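Local coordinates for fatty acid synthase 1, isoform A (Drosophila melanogaster, PDB 6FN6), which probably builds long-chain saturated fatty acids from acetyl-CoA and malonyl-CoA with NADPH, this piece carrying the dehydratase, enoylreductase and ketoreductase domains, at residues L514-D519 with S542-N547; G801-F806 with L826-F831; I916-M921 with V945-R950. All blocks are in the same frame, centred on the assembly; numbering follows the deposited sequence.

Contact 1: L514-D519 with S542-N547; sequences LVFVQD and SNVLKN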
loop_
_atom_site.group_PDB
_atom_site.type_symbol
_atom_site.label_atom_id
_atom_site.label_comp_id
_atom_site.label_asym_id
_atom_site.label_seq_id
_atom_site.Cartn_x
_atom_site.Cartn_y
_atom_site.Cartn_z
ATOM N N LEU A 514 76.359 17.543 -20.554
ATOM C CA LEU A 514 76.076 18.679 -19.677
ATOM C C LEU A 514 77.060 18.771 -18.517
ATOM O O LEU A 514 77.227 17.824 -17.748
ATOM C CB LEU A 514 74.650 18.587 -19.131
ATOM C CG LEU A 514 74.261 19.632 -18.080
ATOM C CD1 LEU A 514 74.406 21.044 -18.630
ATOM C CD2 LEU A 514 72.845 19.388 -17.604
ATOM N N VAL A 515 77.700 19.931 -18.399
ATOM C CA VAL A 515 78.609 20.213 -17.296
ATOM C C VAL A 515 78.022 21.347 -16.462
ATOM O O VAL A 515 78.156 22.522 -16.805
ATOM C CB VAL A 515 80.019 20.555 -17.812
ATOM C CG1 VAL A 515 80.984 20.774 -16.655
ATOM C CG2 VAL A 515 80.525 19.447 -18.725
ATOM N N PHE A 516 77.358 20.980 -15.370
ATOM C CA PHE A 516 76.629 21.936 -14.543
ATOM C C PHE A 516 77.384 22.232 -13.247
ATOM O O PHE A 516 77.623 21.332 -12.441
ATOM C CB PHE A 516 75.230 21.399 -14.227
ATOM C CG PHE A 516 74.282 22.439 -13.709
ATOM C CD1 PHE A 516 74.270 22.786 -12.370
ATOM C CD2 PHE A 516 73.385 23.055 -14.563
ATOM C CE1 PHE A 516 73.392 23.741 -11.895
ATOM C CE2 PHE A 516 72.502 24.008 -14.094
ATOM C CZ PHE A 516 72.504 24.351 -12.759
ATOM N N VAL A 517 77.753 23.493 -13.047
ATOM C CA VAL A 517 78.520 23.889 -11.870
ATOM C C VAL A 517 77.802 25.001 -11.112
ATOM O O VAL A 517 77.711 26.131 -11.587
ATOM C CB VAL A 517 79.944 24.334 -12.270
ATOM C CG1 VAL A 517 80.751 24.713 -11.042
ATOM C CG2 VAL A 517 80.647 23.240 -13.064
ATOM N N GLN A 518 77.309 24.676 -9.920
ATOM C CA GLN A 518 76.561 25.638 -9.118
ATOM C C GLN A 518 77.441 26.798 -8.670
ATOM O O GLN A 518 77.102 27.961 -8.880
ATOM C CB GLN A 518 75.947 24.957 -7.892
ATOM C CG GLN A 518 74.946 23.863 -8.215
ATOM C CD GLN A 518 74.161 23.420 -6.994
ATOM O OE1 GLN A 518 74.410 23.885 -5.882
ATOM N NE2 GLN A 518 73.206 22.519 -7.197
ATOM N N ASP A 519 78.574 26.476 -8.055
ATOM C CA ASP A 519 79.458 27.499 -7.509
ATOM C C ASP A 519 80.164 28.230 -8.647
ATOM O O ASP A 519 80.858 27.608 -9.452
ATOM C CB ASP A 519 80.483 26.876 -6.561
ATOM C CG ASP A 519 81.107 27.898 -5.636
ATOM O OD1 ASP A 519 80.860 29.104 -5.839
ATOM O OD2 ASP A 519 81.845 27.497 -4.710
ATOM N N SER A 542 75.079 13.888 -17.928
ATOM C CA SER A 542 74.746 14.819 -16.856
ATOM C C SER A 542 75.829 14.856 -15.778
ATOM O O SER A 542 76.104 13.848 -15.128
ATOM C CB SER A 542 73.403 14.441 -16.231
ATOM O OG SER A 542 73.072 15.329 -15.178
ATOM N N ASN A 543 76.425 16.030 -15.592
ATOM C CA ASN A 543 77.481 16.226 -14.601
ATOM C C ASN A 543 77.211 17.470 -13.762
ATOM O O ASN A 543 77.294 18.592 -14.258
ATOM C CB ASN A 543 78.846 16.348 -15.284
ATOM C CG ASN A 543 79.170 15.154 -16.151
ATOM O OD1 ASN A 543 79.744 14.169 -15.684
ATOM N ND2 ASN A 543 78.800 15.232 -17.427
ATOM N N VAL A 544 76.876 17.264 -12.493
ATOM C CA VAL A 544 76.511 18.362 -11.607
ATOM C C VAL A 544 77.524 18.492 -10.474
ATOM O O VAL A 544 77.767 17.535 -9.739
ATOM C CB VAL A 544 75.093 18.168 -11.044
ATOM C CG1 VAL A 544 74.680 19.375 -10.210
ATOM C CG2 VAL A 544 74.099 17.913 -12.171
ATOM N N LEU A 545 78.114 19.675 -10.337
ATOM C CA LEU A 545 79.066 19.934 -9.261
ATOM C C LEU A 545 78.414 20.738 -8.142
ATOM O O LEU A 545 78.029 21.890 -8.336
ATOM C CB LEU A 545 80.295 20.677 -9.798
ATOM C CG LEU A 545 81.460 20.885 -8.822
ATOM C CD1 LEU A 545 81.982 19.564 -8.284
ATOM C CD2 LEU A 545 82.584 21.652 -9.494
ATOM N N LYS A 546 78.280 20.113 -6.976
ATOM C CA LYS A 546 77.665 20.757 -5.821
ATOM C C LYS A 546 78.517 20.538 -4.571
ATOM O O LYS A 546 78.615 19.420 -4.066
ATOM C CB LYS A 546 76.244 20.235 -5.602
ATOM C CG LYS A 546 75.475 20.990 -4.532
ATOM C CD LYS A 546 74.061 20.456 -4.375
ATOM C CE LYS A 546 73.325 21.158 -3.243
ATOM N NZ LYS A 546 71.995 20.546 -2.970
ATOM N N ASN A 547 79.136 21.609 -4.086
ATOM C CA ASN A 547 80.030 21.541 -2.932
ATOM C C ASN A 547 81.155 20.534 -3.148
ATOM O O ASN A 547 81.314 19.592 -2.373
ATOM C CB ASN A 547 79.251 21.172 -1.664
ATOM C CG ASN A 547 78.347 22.291 -1.183
ATOM O OD1 ASN A 547 78.810 23.273 -0.601
ATOM N ND2 ASN A 547 77.047 22.142 -1.410
#
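Leu-514 to Val-517 pair residue for residue with Ser-542 to Leu-545 as neighbouring parallel strands. With helix 530-536 they form a beta-alpha-beta unit of the pseudo-KR domain, a member of the Rossmann clan. Backbone bonds cross the seam in series. Phe-516 N donates to Asn-543 O (2.6 Å). Phe-516 O then accepts from Leu-545 N at 2.7 Å. Past the end of the first strand, Gln-518 N reaches Leu-545 O at a longer 3.3 Å. The bond at the other end is weak: Asn-543 N points poorly at Leu-514 O. The side chain of Asn-543 adds to it. Its CG stands anti to the carbonyl carbon, chi1 -57°, and its ND2 also donates to Leu-514 O (3.0 Å), from well above the carbonyl plane. ND2 has a further acceptor in Leu-540 O, and OD1 takes a weak bond from Gln-535 of helix 530-536. Both ends of this buried amide are therefore satisfied. Val-515 and Val-517 use their backbone on the other neighbour, strand 483-489 and Gly-490 just after it. The two sheet faces differ in what packs there. Leu-514, Phe-516 and Ser-542 meet helix 496-504. Val-515 and Val-517 meet helix 530-536, and Leu-545 lies beside Val-517, its CD2 3.9 Å from Val-517 CG1. On the Phe-516 side, Val-544 CG1 comes obliquely to CD1 of the ring at 4.1 Å.

Contact 2: G801-F806 with L826-F831; sequences GLNGRF and LKNTSF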
loop_
_atom_site.group_PDB
_atom_site.type_symbol
_atom_site.label_atom_id
_atom_site.label_comp_id
_atom_site.label_asym_id
_atom_site.label_seq_id
_atom_site.Cartn_x
_atom_site.Cartn_y
_atom_site.Cartn_z
ATOM N N GLY A 801 -4.478 -4.386 15.245
ATOM C CA GLY A 801 -5.876 -4.431 15.635
ATOM C C GLY A 801 -6.554 -3.080 15.507
ATOM O O GLY A 801 -5.932 -2.103 15.089
ATOM N N LEU A 802 -7.835 -3.031 15.862
ATOM C CA LEU A 802 -8.625 -1.808 15.752
ATOM C C LEU A 802 -7.939 -0.624 16.429
ATOM O O LEU A 802 -7.358 -0.757 17.505
ATOM C CB LEU A 802 -10.014 -2.021 16.360
ATOM C CG LEU A 802 -10.909 -3.026 15.625
ATOM C CD1 LEU A 802 -12.114 -3.418 16.473
ATOM C CD2 LEU A 802 -11.359 -2.466 14.282
ATOM N N ASN A 803 -8.008 0.533 15.775
ATOM C CA ASN A 803 -7.384 1.758 16.271
ATOM C C ASN A 803 -5.868 1.639 16.388
ATOM O O ASN A 803 -5.228 2.464 17.038
ATOM C CB ASN A 803 -7.974 2.142 17.629
ATOM C CG ASN A 803 -9.475 2.333 17.575
ATOM O OD1 ASN A 803 -10.014 2.804 16.575
ATOM N ND2 ASN A 803 -10.159 1.957 18.649
ATOM N N GLY A 804 -5.291 0.625 15.754
ATOM C CA GLY A 804 -3.859 0.398 15.837
ATOM C C GLY A 804 -3.023 1.521 15.249
ATOM O O GLY A 804 -3.524 2.363 14.502
ATOM N N ARG A 805 -1.737 1.533 15.588
ATOM C CA ARG A 805 -0.830 2.574 15.116
ATOM C C ARG A 805 0.523 1.975 14.719
ATOM O O ARG A 805 1.318 1.580 15.572
ATOM C CB ARG A 805 -0.657 3.651 16.191
ATOM C CG ARG A 805 -1.957 4.372 16.524
ATOM C CD ARG A 805 -1.825 5.310 17.715
ATOM N NE ARG A 805 -1.481 4.621 18.957
ATOM C CZ ARG A 805 -2.312 3.840 19.639
ATOM N NH1 ARG A 805 -3.542 3.626 19.197
ATOM N NH2 ARG A 805 -1.910 3.263 20.763
ATOM N N PHE A 806 0.772 1.918 13.415
ATOM C CA PHE A 806 1.981 1.298 12.888
ATOM C C PHE A 806 3.141 2.287 12.896
ATOM O O PHE A 806 3.021 3.408 12.405
ATOM C CB PHE A 806 1.733 0.784 11.470
ATOM C CG PHE A 806 2.684 -0.295 11.038
ATOM C CD1 PHE A 806 3.895 0.019 10.444
ATOM C CD2 PHE A 806 2.358 -1.628 11.218
ATOM C CE1 PHE A 806 4.763 -0.977 10.042
ATOM C CE2 PHE A 806 3.223 -2.628 10.817
ATOM C CZ PHE A 806 4.427 -2.302 10.228
ATOM N N LEU A 826 -9.113 0.870 7.185
ATOM C CA LEU A 826 -10.519 0.712 7.551
ATOM C C LEU A 826 -10.663 0.531 9.058
ATOM O O LEU A 826 -11.713 0.829 9.627
ATOM C CB LEU A 826 -11.148 -0.478 6.822
ATOM C CG LEU A 826 -11.527 -0.256 5.357
ATOM C CD1 LEU A 826 -11.834 -1.579 4.666
ATOM C CD2 LEU A 826 -12.710 0.690 5.253
ATOM N N LYS A 827 -9.604 0.047 9.701
ATOM C CA LYS A 827 -9.631 -0.239 11.134
ATOM C C LYS A 827 -9.346 1.004 11.980
ATOM O O LYS A 827 -9.016 0.895 13.161
ATOM C CB LYS A 827 -8.623 -1.339 11.477
ATOM C CG LYS A 827 -8.810 -2.628 10.692
ATOM C CD LYS A 827 -7.813 -3.689 11.133
ATOM C CE LYS A 827 -7.926 -4.955 10.296
ATOM N NZ LYS A 827 -6.948 -5.995 10.725
ATOM N N ASN A 828 -9.469 2.181 11.373
ATOM C CA ASN A 828 -9.238 3.437 12.079
ATOM C C ASN A 828 -7.790 3.511 12.548
ATOM O O ASN A 828 -7.505 3.990 13.645
ATOM C CB ASN A 828 -10.179 3.568 13.277
ATOM C CG ASN A 828 -10.360 5.006 13.725
ATOM O OD1 ASN A 828 -10.466 5.917 12.904
ATOM N ND2 ASN A 828 -10.365 5.220 15.035
ATOM N N THR A 829 -6.878 3.043 11.701
ATOM C CA THR A 829 -5.474 2.930 12.077
ATOM C C THR A 829 -4.648 4.108 11.578
ATOM O O THR A 829 -5.146 4.973 10.855
ATOM C CB THR A 829 -4.862 1.628 11.528
ATOM O OG1 THR A 829 -5.183 1.493 10.138
ATOM C CG2 THR A 829 -5.387 0.431 12.288
ATOM N N SER A 830 -3.384 4.136 11.987
ATOM C CA SER A 830 -2.442 5.144 11.524
ATOM C C SER A 830 -1.133 4.484 11.123
ATOM O O SER A 830 -0.662 3.566 11.793
ATOM C CB SER A 830 -2.190 6.192 12.609
ATOM O OG SER A 830 -3.404 6.609 13.205
ATOM N N PHE A 831 -0.550 4.949 10.025
ATOM C CA PHE A 831 0.781 4.510 9.632
ATOM C C PHE A 831 1.749 5.676 9.804
ATOM O O PHE A 831 1.517 6.764 9.279
ATOM C CB PHE A 831 0.788 4.006 8.190
ATOM C CG PHE A 831 1.985 3.164 7.853
ATOM C CD1 PHE A 831 3.215 3.749 7.600
ATOM C CD2 PHE A 831 1.880 1.785 7.793
ATOM C CE1 PHE A 831 4.314 2.975 7.295
ATOM C CE2 PHE A 831 2.976 1.006 7.486
ATOM C CZ PHE A 831 4.195 1.602 7.240
#
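Gly-801 to Gly-804 make a type II turn, closed by Gly-804 N to Gly-801 O, and its corner faces Lys-827. Asn-803, with a positive phi of 62°, sends its N to Lys-827 O at 2.8 Å. Beyond the turn the chains run parallel. Ser-830 N donates to Gly-804 O (3.1 Å), and Phe-806 N to Ser-830 O (2.7 Å). Arg-805 and Ser-830 are thus paired on one face of the sheet, Phe-806 and Phe-831 on the other. This is the edge of the six-stranded parallel sheet in the Rossmann-type half of the enoylreductase, which belongs to the zinc-binding dehydrogenase family. Strand 830-833 is the outermost strand of this sheet within the chain. Ser-830 and Phe-831 pair antiparallel with a strand of the second subunit, so the sheet continues across the dimer. The two phenylalanine rings leave their strands in the same direction. Their planes are 13° apart and their centroids 4.8 Å apart, but they are offset, with little overlap. Phe-806 CD1 meets Phe-831 CE2. Phe-806 also packs on helix 791-797, and Phe-831 meets the ring of Phe-825 of the second subunit. The methyl CG2 of Thr-829 sits 3.5 Å from Gly-804 N. At the turn, Asn-828 ND2 donates to Asn-803 OD1 (2.9 Å). The bond is nearly straight at 169°, with the two amides steeply turned against each other. Asn-828 ND2 also bonds Tyr-697 OH of the second subunit, and OD1 accepts from Leu-835 N of that subunit.

Contact 3: I916-M921 with V945-R950; sequences IPRTYM and VTRGAR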
loop_
_atom_site.group_PDB
_atom_site.type_symbol
_atom_site.label_atom_id
_atom_site.label_comp_id
_atom_site.label_asym_id
_atom_site.label_seq_id
_atom_site.Cartn_x
_atom_site.Cartn_y
_atom_site.Cartn_z
ATOM N N ILE A 916 46.077 9.093 9.057
ATOM C CA ILE A 916 46.692 9.504 7.809
ATOM C C ILE A 916 46.765 11.026 7.836
ATOM O O ILE A 916 45.737 11.690 7.978
ATOM C CB ILE A 916 45.908 8.981 6.595
ATOM C CG1 ILE A 916 45.922 7.452 6.587
ATOM C CG2 ILE A 916 46.503 9.521 5.297
ATOM C CD1 ILE A 916 44.973 6.825 5.586
ATOM N N PRO A 917 47.981 11.592 7.721
ATOM C CA PRO A 917 48.066 13.052 7.789
ATOM C C PRO A 917 47.356 13.718 6.618
ATOM O O PRO A 917 47.275 13.143 5.534
ATOM C CB PRO A 917 49.575 13.322 7.753
ATOM C CG PRO A 917 50.162 12.133 7.083
ATOM C CD PRO A 917 49.296 10.971 7.473
ATOM N N ARG A 918 46.840 14.919 6.846
ATOM C CA ARG A 918 46.133 15.650 5.808
ATOM C C ARG A 918 46.226 17.147 6.051
ATOM O O ARG A 918 45.993 17.623 7.162
ATOM C CB ARG A 918 44.670 15.206 5.737
ATOM C CG ARG A 918 43.832 16.006 4.759
ATOM C CD ARG A 918 42.505 15.329 4.486
ATOM N NE ARG A 918 42.693 14.066 3.779
ATOM C CZ ARG A 918 41.707 13.319 3.293
ATOM N NH1 ARG A 918 40.443 13.705 3.429
ATOM N NH2 ARG A 918 41.986 12.184 2.665
ATOM N N THR A 919 46.590 17.880 5.005
ATOM C CA THR A 919 46.777 19.319 5.101
ATOM C C THR A 919 45.562 20.039 4.541
ATOM O O THR A 919 45.106 19.749 3.438
ATOM C CB THR A 919 48.050 19.779 4.349
ATOM O OG1 THR A 919 49.170 18.987 4.767
ATOM C CG2 THR A 919 48.345 21.244 4.619
ATOM N N TYR A 920 45.037 20.974 5.322
ATOM C CA TYR A 920 43.886 21.764 4.914
ATOM C C TYR A 920 44.302 23.207 4.650
ATOM O O TYR A 920 45.311 23.675 5.173
ATOM C CB TYR A 920 42.799 21.716 5.986
ATOM C CG TYR A 920 42.280 20.323 6.279
ATOM C CD1 TYR A 920 42.939 19.485 7.171
ATOM C CD2 TYR A 920 41.126 19.849 5.668
ATOM C CE1 TYR A 920 42.464 18.214 7.440
ATOM C CE2 TYR A 920 40.645 18.580 5.933
ATOM C CZ TYR A 920 41.314 17.768 6.818
ATOM O OH TYR A 920 40.830 16.504 7.074
ATOM N N MET A 921 43.531 23.906 3.825
ATOM C CA MET A 921 43.796 25.315 3.568
ATOM C C MET A 921 43.325 26.182 4.734
ATOM O O MET A 921 42.501 25.766 5.548
ATOM C CB MET A 921 43.121 25.768 2.273
ATOM C CG MET A 921 43.687 25.127 1.017
ATOM S SD MET A 921 45.480 25.305 0.877
ATOM C CE MET A 921 45.998 23.613 1.150
ATOM N N VAL A 945 38.815 24.586 -2.244
ATOM C CA VAL A 945 37.587 25.002 -1.582
ATOM C C VAL A 945 37.106 23.894 -0.648
ATOM O O VAL A 945 36.661 24.164 0.467
ATOM C CB VAL A 945 36.510 25.378 -2.616
ATOM C CG1 VAL A 945 35.140 25.541 -1.956
ATOM C CG2 VAL A 945 36.901 26.652 -3.336
ATOM N N THR A 946 37.192 22.652 -1.109
ATOM C CA THR A 946 36.788 21.515 -0.296
ATOM C C THR A 946 37.759 21.306 0.861
ATOM O O THR A 946 37.421 20.649 1.846
ATOM C CB THR A 946 36.711 20.209 -1.122
ATOM O OG1 THR A 946 38.003 19.884 -1.641
ATOM C CG2 THR A 946 35.733 20.354 -2.273
ATOM N N ARG A 947 38.969 21.848 0.734
ATOM C CA ARG A 947 39.956 21.755 1.804
ATOM C C ARG A 947 39.918 22.977 2.720
ATOM O O ARG A 947 40.734 23.100 3.633
ATOM C CB ARG A 947 41.360 21.578 1.221
ATOM C CG ARG A 947 41.677 20.167 0.732
ATOM C CD ARG A 947 41.870 19.206 1.894
ATOM N NE ARG A 947 42.050 17.825 1.448
ATOM C CZ ARG A 947 43.205 17.165 1.449
ATOM N NH1 ARG A 947 44.322 17.736 1.885
ATOM N NH2 ARG A 947 43.242 15.913 1.021
ATOM N N GLY A 948 38.963 23.871 2.487
ATOM C CA GLY A 948 38.740 24.990 3.386
ATOM C C GLY A 948 39.075 26.375 2.863
ATOM O O GLY A 948 38.893 27.361 3.575
ATOM N N ALA A 949 39.565 26.469 1.633
ATOM C CA ALA A 949 39.873 27.773 1.058
ATOM C C ALA A 949 38.582 28.573 0.892
ATOM O O ALA A 949 37.576 28.049 0.410
ATOM C CB ALA A 949 40.588 27.619 -0.271
ATOM N N ARG A 950 38.610 29.839 1.296
ATOM C CA ARG A 950 37.420 30.682 1.244
ATOM C C ARG A 950 37.682 32.017 0.543
ATOM O O ARG A 950 36.797 32.871 0.463
ATOM C CB ARG A 950 36.894 30.928 2.659
ATOM C CG ARG A 950 36.308 29.688 3.325
ATOM C CD ARG A 950 35.010 29.249 2.659
ATOM N NE ARG A 950 34.466 28.028 3.252
ATOM C CZ ARG A 950 34.835 26.795 2.919
ATOM N NH1 ARG A 950 34.275 25.753 3.519
ATOM N NH2 ARG A 950 35.762 26.594 1.988
#
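Arg-947 and Gly-948, just past helix 935-946, meet Arg-918 to Met-921 of an irregular loop. Val-945 lies in the last turn of the helix. Its O accepts Gly-948 N (3.1 Å), part of the Schellman motif that ends the helix, and also Arg-950 NH2. Arg-947 has the largest share of the contact. Its chain bends at CD (chi2 -72°), which passes Tyr-920 CD2. NH1 then donates to Thr-919 O at 2.7 Å, close to the guanidinium plane. One face of that guanidinium lies against Arg-918: CG of Arg-918 is 3.4 Å from NH1. The two guanidinium planes are only 13° apart, with Arg-947 NH2 over a face of the other. Glu-1151 touches Arg-947 and forms a long, weak ion pair with Arg-918, which would probably ease this pairing of like charges. An alanine in place of Arg-947 would probably leave Thr-919 O without this donor and open a gap beside Arg-918. The backbone O of Arg-947 accepts Met-921 N (2.9 Å). Gly-948 has a positive phi of 112°, as is usual for the glycine of a Schellman motif. Ala-949 CB rests 4.0 Å from Met-921 CB. Around the contact, helix 1144-1154 packs on Arg-947 and Met-921, strand 1055-1060 meets Thr-919 and Met-921, and strand 583-587 borders Arg-918.

Contacts 1 and 2 each join two neighbouring parallel strands of Rossmann-type domains. Contact 3 instead joins a loop to the end of a helix of the KR domain. No element is shared. Contact 1 is buried within one chain, and its bonds are mostly backbone, with one asparagine side chain helping. Contact 2 is also largely buried, but some of its partners come from the second subunit, because its outer strand lies at the dimer interface. Contact 3 is partly buried and relies on an arginine side chain more than on strand pairing. Contacts 1 and 2 lie on opposite sides of the chain's centre, about 88 Å apart between centres. Contact 3 is nearer that centre.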